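Local atomic coordinates of chitin oligosaccharide binding protein NagB2 (Paenibacillus sp. FPU-7, PDB entry 7EHU), a protein that binds short chitin oligosaccharides such as N,N'-diacetylchitobiose and triacetylchitotriose, probably as the extracellular solute-binding component of an ABC sugar transporter. Residues V294-F299 with N308-G313. Residues are numbered along the deposited sequence; the frame is centred on the assembly and turned at random.
Sequences VGYFRF and NLINGG
Arg-298 reaches past Leu-309 to Asn-308, so that one long side chain joins segment 294-299 to segment 308-313. Its NH2 gives a hydrogen bond of 3.2 Å to Asn-308 OD1, with an N-H...O angle of 159°. The amide oxygen lies at the edge of the guanidinium, almost in its plane, yet the amide is turned steeply, 71° between the two planes. With the chain extended from CG to NE, Arg-298 runs its aliphatic part by the second strand: CD lies 3.7 Å from Leu-309 O, and CB rests against Ile-310 CD1 at 4.0 Å. Ile-310 sends CG1 anti to the backbone N (chi1 -169°), which carries CD1 to Arg-298 CB and within 4.5 Å of Tyr-296 OH, a looser touch. One water bridges two backbone carbonyls, 2.9 Å from Phe-299 O and 2.7 Å from Leu-309 O. Arg-298 NH1 has partners of its own, Ala-377 O and Ser-380 OG, while the backbone N of Asn-308 is hydrogen-bonded to Asn-301 OD1. An alanine in place of Arg-298 would remove the guanidinium and CD, and is likely to leave Asn-308 OD1 and Ala-377 O without this donor and Leu-309 O without the methylene beside it. The two strands both pair with strand 138-154 in the sheet of this periplasmic-binding-protein fold, but here side chains and water, not direct backbone bonds, join them; the amide and backbone carbonyl oxygens would probably help to stabilise the arginine's positive charge by their dipoles.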
ATOM      1  N   VAL A 294     -17.238 -10.482  -8.464  1.00  9.43           N
ATOM      2  CA  VAL A 294     -16.510  -9.562  -7.592  1.00  9.05           C
ATOM      3  C   VAL A 294     -16.811  -8.114  -8.004  1.00  9.67           C
ATOM      4  O   VAL A 294     -16.881  -7.778  -9.194  1.00 10.44           O
ATOM      5  CB  VAL A 294     -14.992  -9.884  -7.554  1.00  9.87           C
ATOM      6  CG1 VAL A 294     -14.352  -9.841  -8.958  1.00 10.33           C
ATOM      7  CG2 VAL A 294     -14.265  -8.994  -6.581  1.00  9.22           C
ATOM      8  N   GLY A 295     -17.013  -7.262  -7.007  1.00  9.40           N
ATOM      9  CA  GLY A 295     -17.208  -5.839  -7.175  1.00  9.70           C
ATOM     10  C   GLY A 295     -16.319  -5.079  -6.214  1.00  9.32           C
ATOM     11  O   GLY A 295     -15.447  -5.659  -5.542  1.00  9.33           O
ATOM     12  N   TYR A 296     -16.558  -3.775  -6.098  1.00  9.10           N
ATOM     13  CA  TYR A 296     -15.702  -2.927  -5.287  1.00  9.45           C
ATOM     14  C   TYR A 296     -16.495  -1.729  -4.807  1.00  9.47           C
ATOM     15  O   TYR A 296     -17.327  -1.206  -5.549  1.00 10.27           O
ATOM     16  CB  TYR A 296     -14.535  -2.439  -6.129  1.00  9.90           C
ATOM     17  CG  TYR A 296     -13.452  -1.692  -5.406  1.00  9.56           C
ATOM     18  CD1 TYR A 296     -12.390  -2.364  -4.819  1.00  8.78           C
ATOM     19  CD2 TYR A 296     -13.450  -0.298  -5.354  1.00  9.59           C
ATOM     20  CE1 TYR A 296     -11.365  -1.683  -4.215  1.00  9.69           C
ATOM     21  CE2 TYR A 296     -12.428   0.393  -4.753  1.00  9.74           C
ATOM     22  CZ  TYR A 296     -11.388  -0.307  -4.177  1.00  9.25           C
ATOM     23  OH  TYR A 296     -10.347   0.402  -3.620  1.00  9.69           O
ATOM     24  N   PHE A 297     -16.201  -1.271  -3.590  1.00  9.77           N
ATOM     25  CA  PHE A 297     -16.727  -0.001  -3.115  1.00  9.69           C
ATOM     26  C   PHE A 297     -15.709   0.676  -2.208  1.00 10.13           C
ATOM     27  O   PHE A 297     -14.990   0.016  -1.448  1.00  9.98           O
ATOM     28  CB  PHE A 297     -18.107  -0.113  -2.434  1.00 10.71           C
ATOM     29  CG  PHE A 297     -18.193  -1.083  -1.284  1.00 10.40           C
ATOM     30  CD1 PHE A 297     -18.485  -2.420  -1.500  1.00 10.79           C
ATOM     31  CD2 PHE A 297     -18.041  -0.632   0.038  1.00 10.83           C
ATOM     32  CE1 PHE A 297     -18.612  -3.310  -0.432  1.00 11.64           C
ATOM     33  CE2 PHE A 297     -18.156  -1.522   1.112  1.00 11.23           C
ATOM     34  CZ  PHE A 297     -18.448  -2.865   0.868  1.00 11.03           C
ATOM     35  N   ARG A 298     -15.658   2.001  -2.302  1.00 10.67           N
ATOM     36  CA  ARG A 298     -14.812   2.749  -1.405  1.00 11.30           C
ATOM     37  C   ARG A 298     -15.420   2.745  -0.004  1.00 11.28           C
ATOM     38  O   ARG A 298     -16.588   2.422   0.209  1.00 12.08           O
ATOM     39  CB  ARG A 298     -14.577   4.159  -1.926  1.00 16.21           C
ATOM     40  CG  ARG A 298     -15.687   5.129  -1.736  1.00 19.65           C
ATOM     41  CD  ARG A 298     -15.178   6.582  -1.951  1.00 22.17           C
ATOM     42  NE  ARG A 298     -16.299   7.488  -2.098  1.00 22.97           N
ATOM     43  CZ  ARG A 298     -16.896   7.792  -3.246  1.00 24.96           C
ATOM     44  NH1 ARG A 298     -16.469   7.301  -4.400  1.00 26.27           N
ATOM     45  NH2 ARG A 298     -17.924   8.614  -3.230  1.00 26.02           N
ATOM     46  N   PHE A 299     -14.580   3.041   0.967  1.00 11.53           N
ATOM     47  CA  PHE A 299     -15.006   3.036   2.353  1.00 11.75           C
ATOM     48  C   PHE A 299     -16.283   3.871   2.497  1.00 12.54           C
ATOM     49  O   PHE A 299     -16.347   4.984   1.971  1.00 13.62           O
ATOM     50  CB  PHE A 299     -13.890   3.587   3.253  1.00 12.88           C
ATOM     51  CG  PHE A 299     -14.156   3.325   4.706  1.00 12.81           C
ATOM     52  CD1 PHE A 299     -14.927   4.209   5.457  1.00 13.78           C
ATOM     53  CD2 PHE A 299     -13.703   2.165   5.313  1.00 13.96           C
ATOM     54  CE1 PHE A 299     -15.229   3.939   6.772  1.00 15.23           C
ATOM     55  CE2 PHE A 299     -14.017   1.899   6.624  1.00 15.19           C
ATOM     56  CZ  PHE A 299     -14.775   2.790   7.349  1.00 15.95           C
ATOM     57  N   ASN A 308     -16.644  10.759   1.501  1.00 16.79           N
ATOM     58  CA  ASN A 308     -16.354  10.708   0.069  1.00 18.08           C
ATOM     59  C   ASN A 308     -14.875  10.787  -0.261  1.00 17.21           C
ATOM     60  O   ASN A 308     -14.505  11.128  -1.383  1.00 19.64           O
ATOM     61  CB  ASN A 308     -17.163  11.737  -0.708  1.00 20.50           C
ATOM     62  CG  ASN A 308     -18.613  11.503  -0.537  1.00 23.49           C
ATOM     63  OD1 ASN A 308     -19.104  10.458  -0.952  1.00 24.34           O
ATOM     64  ND2 ASN A 308     -19.323  12.446   0.072  1.00 24.97           N
ATOM     65  N   LEU A 309     -14.025  10.444   0.687  1.00 15.08           N
ATOM     66  CA  LEU A 309     -12.594  10.361   0.450  1.00 14.08           C
ATOM     67  C   LEU A 309     -12.183   8.918   0.178  1.00 13.71           C
ATOM     68  O   LEU A 309     -12.851   7.976   0.590  1.00 15.31           O
ATOM     69  CB  LEU A 309     -11.831  10.883   1.670  1.00 14.95           C
ATOM     70  CG  LEU A 309     -12.152  12.314   2.082  1.00 16.04           C
ATOM     71  CD1 LEU A 309     -11.322  12.708   3.293  1.00 16.37           C
ATOM     72  CD2 LEU A 309     -11.890  13.282   0.950  1.00 16.84           C
ATOM     73  N   ILE A 310     -11.067   8.751  -0.514  1.00 11.43           N
ATOM     74  CA  ILE A 310     -10.519   7.422  -0.752  1.00 10.69           C
ATOM     75  C   ILE A 310      -9.037   7.424  -0.408  1.00 10.18           C
ATOM     76  O   ILE A 310      -8.312   8.352  -0.766  1.00 11.03           O
ATOM     77  CB  ILE A 310     -10.799   6.914  -2.181  1.00 10.60           C
ATOM     78  CG1 ILE A 310     -10.469   5.425  -2.324  1.00 10.48           C
ATOM     79  CG2 ILE A 310     -10.067   7.759  -3.209  1.00 12.25           C
ATOM     80  CD1 ILE A 310     -10.967   4.817  -3.624  1.00 12.20           C
ATOM     81  N   ASN A 311      -8.590   6.411   0.307  1.00  9.12           N
ATOM     82  CA  ASN A 311      -7.164   6.287   0.581  1.00  8.97           C
ATOM     83  C   ASN A 311      -6.446   5.954  -0.720  1.00  8.32           C
ATOM     84  O   ASN A 311      -6.810   4.981  -1.391  1.00  9.23           O
ATOM     85  CB  ASN A 311      -6.976   5.169   1.605  1.00  8.85           C
ATOM     86  CG  ASN A 311      -5.520   4.899   1.999  1.00  8.89           C
ATOM     87  OD1 ASN A 311      -5.186   3.758   2.299  1.00  9.09           O
ATOM     88  ND2 ASN A 311      -4.677   5.922   2.062  1.00 10.63           N
ATOM     89  N   GLY A 312      -5.443   6.748  -1.091  1.00  8.46           N
ATOM     90  CA  GLY A 312      -4.694   6.434  -2.294  1.00  8.97           C
ATOM     91  C   GLY A 312      -3.598   7.441  -2.538  1.00  8.74           C
ATOM     92  O   GLY A 312      -3.492   8.463  -1.853  1.00 10.55           O
ATOM     93  N   GLY A 313      -2.791   7.137  -3.542  1.00  9.08           N
ATOM     94  CA  GLY A 313      -1.658   7.977  -3.895  1.00  9.58           C
ATOM     95  C   GLY A 313      -0.651   7.188  -4.708  1.00  8.52           C
ATOM     96  O   GLY A 313      -0.955   6.121  -5.228  1.00  9.13           O
TER
HETATM   97  O   HOH W   1     -15.258   7.628   1.854  1.00 17.47           O